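Local coordinates for probable porin (Pseudomonas aeruginosa, PDB 4FSO), which probably forms an outer-membrane beta-barrel pore of the OprD porin family, through which small solutes would pass, at residues Asp125-Leu129 / Phe193-Gln197; Tyr223-Val227 / Ala239-Trp243. All blocks are in the same frame, centred on the assembly; numbering follows the deposited sequence.

Interaction 1 of 2, residues Asp125-Leu129 / Phe193-Gln197; sequences DMPLL and FDAYQ
Met126, Pro127 and Leu128 belong to a tight turn folded into the barrel, and they rest on Phe193, Ala195 and Gln197, the inward-facing residues of wall strand 193-203. Such an inward-folded segment is consistent with the loops that narrow the channel in OprD-family porins. A type I turn runs from Met126 to Leu129, and Met126 N bonds to Leu129 O (2.9 Å) where strands 121-126 and 129-131 flank it; Pro127, with its ring-fixed phi, suits the first corner position. Met126 and Gln197 pass one another in opposite directions. The thioether bends at chi3 (-50°), which brings its methyl back to the wall, where CE lies 3.8 Å from Ala195 CB and 3.4 Å from Gln197 OE1. Gln197 is extended, CG opposite its backbone N (chi1 178°), and crosses Pro127 at about a right angle, its amide meeting the ring at CD, 3.8 Å from Gln197 OE1. Asp199 takes a hydrogen bond from Gln197 NE2, which helps to set the turn of the amide. Ala195, a short side chain at the middle of the wall segment, lets the turn approach: Leu128 CD2 reaches Ala195 CB at 3.8 Å. Farther along, the Phe193 ring leans in with CZ 4.1 Å from Leu128 CB and CE2 4.4 Å from Leu129 CB. Strand 193-203 is itself paired with strands 154-165 and 206-215, and the turn also leans on Ala211 of the latter and on Tyr223 of strand 219-231, while Leu291 from another loop meets both Leu129 and Phe193.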
loop_
_atom_site.group_PDB
_atom_site.type_symbol
_atom_site.label_atom_id
_atom_site.label_comp_id
_atom_site.label_asym_id
_atom_site.label_seq_id
_atom_site.Cartn_x
_atom_site.Cartn_y
_atom_site.Cartn_z
ATOM N N ASP A 125 -2.041 -6.619 -4.251
ATOM C CA ASP A 125 -1.226 -6.195 -3.127
ATOM C C ASP A 125 0.172 -6.790 -3.244
ATOM O O ASP A 125 0.388 -7.948 -2.906
ATOM C CB ASP A 125 -1.861 -6.610 -1.808
ATOM C CG ASP A 125 -1.459 -5.707 -0.669
ATOM O OD1 ASP A 125 -1.209 -4.507 -0.924
ATOM O OD2 ASP A 125 -1.402 -6.191 0.479
ATOM N N MET A 126 1.120 -5.990 -3.722
ATOM C CA MET A 126 2.465 -6.481 -4.049
ATOM C C MET A 126 3.429 -5.290 -4.219
ATOM O O MET A 126 2.979 -4.178 -4.449
ATOM C CB MET A 126 2.401 -7.328 -5.330
ATOM C CG MET A 126 1.626 -6.675 -6.485
ATOM S SD MET A 126 2.199 -7.227 -8.090
ATOM C CE MET A 126 4.003 -6.980 -7.908
ATOM N N PRO A 127 4.754 -5.516 -4.113
ATOM C CA PRO A 127 5.729 -4.405 -4.157
ATOM C C PRO A 127 5.603 -3.407 -5.322
ATOM O O PRO A 127 5.822 -2.217 -5.106
ATOM C CB PRO A 127 7.080 -5.140 -4.210
ATOM C CG PRO A 127 6.812 -6.374 -3.408
ATOM C CD PRO A 127 5.435 -6.801 -3.879
ATOM N N LEU A 128 5.257 -3.873 -6.521
ATOM C CA LEU A 128 5.118 -2.980 -7.665
ATOM C C LEU A 128 3.739 -2.278 -7.673
ATOM O O LEU A 128 3.554 -1.242 -8.324
ATOM C CB LEU A 128 5.405 -3.748 -8.966
ATOM C CG LEU A 128 6.856 -3.906 -9.486
ATOM C CD1 LEU A 128 7.913 -3.907 -8.417
ATOM C CD2 LEU A 128 6.999 -5.169 -10.290
ATOM N N LEU A 129 2.786 -2.835 -6.926
ATOM C CA LEU A 129 1.451 -2.243 -6.783
ATOM C C LEU A 129 0.796 -2.588 -5.420
ATOM O O LEU A 129 0.205 -3.667 -5.245
ATOM C CB LEU A 129 0.540 -2.664 -7.957
ATOM C CG LEU A 129 -0.665 -1.787 -8.377
ATOM C CD1 LEU A 129 -1.522 -2.489 -9.426
ATOM C CD2 LEU A 129 -1.559 -1.326 -7.221
ATOM N N PHE A 193 -0.458 -3.012 -17.464
ATOM C CA PHE A 193 0.558 -3.072 -16.436
ATOM C C PHE A 193 0.913 -4.507 -16.183
ATOM O O PHE A 193 0.054 -5.317 -15.869
ATOM C CB PHE A 193 0.072 -2.437 -15.127
ATOM C CG PHE A 193 1.106 -2.441 -14.019
ATOM C CD1 PHE A 193 2.076 -1.441 -13.947
ATOM C CD2 PHE A 193 1.112 -3.443 -13.050
ATOM C CE1 PHE A 193 3.035 -1.424 -12.914
ATOM C CE2 PHE A 193 2.057 -3.440 -12.028
ATOM C CZ PHE A 193 3.020 -2.417 -11.958
ATOM N N ASP A 194 2.194 -4.812 -16.308
ATOM C CA ASP A 194 2.695 -6.161 -16.095
ATOM C C ASP A 194 3.593 -6.160 -14.866
ATOM O O ASP A 194 4.248 -5.165 -14.558
ATOM C CB ASP A 194 3.467 -6.663 -17.343
ATOM C CG ASP A 194 2.586 -6.733 -18.622
ATOM O OD1 ASP A 194 2.960 -6.132 -19.666
ATOM O OD2 ASP A 194 1.526 -7.401 -18.592
ATOM N N ALA A 195 3.586 -7.266 -14.142
ATOM C CA ALA A 195 4.561 -7.498 -13.082
ATOM C C ALA A 195 4.815 -8.986 -13.029
ATOM O O ALA A 195 3.978 -9.779 -13.465
ATOM C CB ALA A 195 4.064 -6.999 -11.744
ATOM N N TYR A 196 5.982 -9.365 -12.532
ATOM C CA TYR A 196 6.323 -10.773 -12.393
ATOM C C TYR A 196 7.132 -10.747 -11.142
ATOM O O TYR A 196 7.926 -9.817 -10.954
ATOM C CB TYR A 196 7.182 -11.285 -13.564
ATOM C CG TYR A 196 6.543 -11.057 -14.921
ATOM C CD1 TYR A 196 6.744 -9.864 -15.628
ATOM C CD2 TYR A 196 5.727 -12.034 -15.498
ATOM C CE1 TYR A 196 6.149 -9.655 -16.860
ATOM C CE2 TYR A 196 5.130 -11.836 -16.741
ATOM C CZ TYR A 196 5.338 -10.645 -17.411
ATOM O OH TYR A 196 4.734 -10.460 -18.637
ATOM N N GLN A 197 6.948 -11.749 -10.287
ATOM C CA GLN A 197 7.577 -11.709 -8.983
ATOM C C GLN A 197 8.024 -13.086 -8.520
ATOM O O GLN A 197 7.369 -14.082 -8.781
ATOM C CB GLN A 197 6.600 -11.069 -7.998
ATOM C CG GLN A 197 7.038 -10.968 -6.547
ATOM C CD GLN A 197 5.932 -10.377 -5.652
ATOM O OE1 GLN A 197 4.954 -9.788 -6.147
ATOM N NE2 GLN A 197 6.077 -10.548 -4.340
#

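Interaction 2 of 2, residues Tyr223-Val227 / Ala239-Trp243; sequences YLGAV and ADLRW. With C8E ((hydroxyethyloxy)tri(ethyloxy)octane), chain H.
Ala226 O accepts the amide of Leu241 at 2.8 Å (O to N) in a nearly straight bond, 174° at the hydrogen, and Asp240 CA-H makes a longer, bent contact with this oxygen. Ala226 N returns a bond to Leu241 O, and Leu224 makes the same two-way exchange with Trp243, with Trp243 N 2.9 Å from Leu224 O; these hydrogen-bonded pairs alternate with the non-hydrogen-bonded pair Gly225 and Arg242. Leu224 lies alongside Trp243, its CD2 3.6 Å from the indole CE3. Ala226, Leu241 and Ala239 share that face with them, and a detergent molecule lies over its Ala226 and Ala239 end, its C14 3.9 Å from Ala226 CB. On the other face, Tyr223 reaches forward along its strand, CG anti to its N (chi1 166°), its hydroxyl over Gly225, whose lack of a side chain suits the phenol, and hydrogen-bonds to Gln209. Arg242 grips Asp240 side-on, NE to OD1 and NH2 to OD2, the latter a salt bridge at 3.0 Å, both from above the carboxylate plane, while NH1 reaches Tyr297 O. The two faces thus differ as a porin wall requires: apolar residues probably meet lipid, whereas the paired charges and the tyrosine line the interior.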
loop_
_atom_site.group_PDB
_atom_site.type_symbol
_atom_site.label_atom_id
_atom_site.label_comp_id
_atom_site.label_asym_id
_atom_site.label_seq_id
_atom_site.Cartn_x
_atom_site.Cartn_y
_atom_site.Cartn_z
ATOM N N TYR A 223 12.634 -4.613 -8.647
ATOM C CA TYR A 223 12.535 -4.581 -7.211
ATOM C C TYR A 223 13.279 -5.732 -6.546
ATOM O O TYR A 223 13.169 -6.867 -6.976
ATOM C CB TYR A 223 11.066 -4.625 -6.802
ATOM C CG TYR A 223 10.867 -4.926 -5.329
ATOM C CD1 TYR A 223 10.852 -3.899 -4.386
ATOM C CD2 TYR A 223 10.698 -6.238 -4.877
ATOM C CE1 TYR A 223 10.661 -4.166 -3.027
ATOM C CE2 TYR A 223 10.520 -6.519 -3.527
ATOM C CZ TYR A 223 10.497 -5.481 -2.607
ATOM O OH TYR A 223 10.323 -5.764 -1.275
ATOM N N LEU A 224 14.008 -5.421 -5.478
ATOM C CA LEU A 224 14.579 -6.407 -4.566
ATOM C C LEU A 224 14.067 -6.121 -3.169
ATOM O O LEU A 224 14.052 -4.980 -2.743
ATOM C CB LEU A 224 16.090 -6.298 -4.503
ATOM C CG LEU A 224 17.022 -7.093 -5.404
ATOM C CD1 LEU A 224 16.417 -7.288 -6.757
ATOM C CD2 LEU A 224 18.314 -6.304 -5.532
ATOM N N GLY A 225 13.665 -7.160 -2.453
ATOM C CA GLY A 225 13.283 -7.007 -1.077
ATOM C C GLY A 225 13.948 -8.030 -0.192
ATOM O O GLY A 225 14.352 -9.095 -0.659
ATOM N N ALA A 226 14.072 -7.700 1.089
ATOM C CA ALA A 226 14.452 -8.680 2.097
ATOM C C ALA A 226 13.798 -8.319 3.424
ATOM O O ALA A 226 14.010 -7.235 3.947
ATOM C CB ALA A 226 15.981 -8.779 2.235
ATOM N N VAL A 227 12.977 -9.224 3.944
ATOM C CA VAL A 227 12.304 -9.033 5.228
ATOM C C VAL A 227 12.657 -10.163 6.160
ATOM O O VAL A 227 13.087 -11.235 5.729
ATOM C CB VAL A 227 10.751 -9.045 5.127
ATOM C CG1 VAL A 227 10.165 -7.744 5.627
ATOM C CG2 VAL A 227 10.257 -9.401 3.720
ATOM N N ALA A 239 13.890 -6.393 10.344
ATOM C CA ALA A 239 14.550 -5.607 9.313
ATOM C C ALA A 239 13.795 -5.726 7.992
ATOM O O ALA A 239 13.387 -6.808 7.592
ATOM C CB ALA A 239 15.988 -6.067 9.149
ATOM N N ASP A 240 13.611 -4.602 7.315
ATOM C CA ASP A 240 12.866 -4.588 6.067
ATOM C C ASP A 240 13.621 -3.770 5.028
ATOM O O ASP A 240 13.695 -2.540 5.112
ATOM C CB ASP A 240 11.468 -4.011 6.289
ATOM C CG ASP A 240 10.514 -4.370 5.183
ATOM O OD1 ASP A 240 10.981 -4.543 4.028
ATOM O OD2 ASP A 240 9.297 -4.495 5.469
ATOM N N LEU A 241 14.192 -4.471 4.056
ATOM C CA LEU A 241 15.001 -3.849 3.023
ATOM C C LEU A 241 14.296 -3.854 1.675
ATOM O O LEU A 241 13.903 -4.907 1.188
ATOM C CB LEU A 241 16.332 -4.574 2.901
ATOM C CG LEU A 241 17.253 -3.901 1.890
ATOM C CD1 LEU A 241 17.506 -2.458 2.289
ATOM C CD2 LEU A 241 18.557 -4.655 1.808
ATOM N N ARG A 242 14.158 -2.672 1.079
ATOM C CA ARG A 242 13.457 -2.493 -0.199
ATOM C C ARG A 242 14.261 -1.632 -1.168
ATOM O O ARG A 242 14.781 -0.571 -0.806
ATOM C CB ARG A 242 12.093 -1.813 0.008
ATOM C CG ARG A 242 11.353 -2.246 1.244
ATOM C CD ARG A 242 9.907 -2.376 0.995
ATOM N NE ARG A 242 9.248 -2.761 2.229
ATOM C CZ ARG A 242 8.199 -2.138 2.749
ATOM N NH1 ARG A 242 7.656 -1.104 2.121
ATOM N NH2 ARG A 242 7.681 -2.563 3.889
ATOM N N TRP A 243 14.325 -2.077 -2.412
ATOM C CA TRP A 243 15.056 -1.367 -3.438
ATOM C C TRP A 243 14.266 -1.336 -4.737
ATOM O O TRP A 243 13.666 -2.335 -5.122
ATOM C CB TRP A 243 16.391 -2.058 -3.668
ATOM C CG TRP A 243 17.160 -1.404 -4.746
ATOM C CD1 TRP A 243 17.733 -0.164 -4.704
ATOM C CD2 TRP A 243 17.437 -1.926 -6.049
ATOM N NE1 TRP A 243 18.354 0.112 -5.893
ATOM C CE2 TRP A 243 18.198 -0.956 -6.735
ATOM C CE3 TRP A 243 17.122 -3.124 -6.699
ATOM C CZ2 TRP A 243 18.656 -1.144 -8.044
ATOM C CZ3 TRP A 243 17.576 -3.307 -8.004
ATOM C CH2 TRP A 243 18.337 -2.323 -8.657
HETATM C C8 C8E H . 17.869 -9.122 11.760
HETATM O O9 C8E H . 16.620 -9.351 11.130
HETATM C C10 C8E H . 16.698 -10.361 10.142
HETATM C C11 C8E H . 15.967 -9.925 8.868
HETATM O O12 C8E H . 16.840 -9.237 7.991
HETATM C C13 C8E H . 16.361 -9.123 6.667
HETATM C C14 C8E H . 17.394 -8.316 5.890
HETATM O O15 C8E H . 17.980 -7.406 6.798
HETATM C C16 C8E H . 18.249 -6.119 6.263
HETATM C C17 C8E H . 19.760 -5.830 6.260
HETATM O O18 C8E H . 20.182 -5.079 7.392
HETATM C C19 C8E H . 20.150 -5.786 8.632
HETATM C C20 C8E H . 20.907 -5.020 9.719
HETATM O O21 C8E H . 20.430 -5.388 10.995
#

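From the N terminus, the chain first makes the inward turn 125-129, then adds strands 140-142, 144-148 and 154-165 before 193-197 comes to lie behind that turn, so interaction 1 closes a loop of 63 residues. Two strands later, interaction 2 closes a much shorter one, the hairpin of strands 219-231 and 236-248. The loops follow in series and neither encloses the other. They meet in space nonetheless: Leu128 CD1 packs on Tyr223 CB at 3.6 Å, and Pro127 also touches the Tyr223 ring. Interaction 1 therefore ties the turn to the barrel wall, interaction 2 joins neighbouring wall strands, and Tyr223 connects the two.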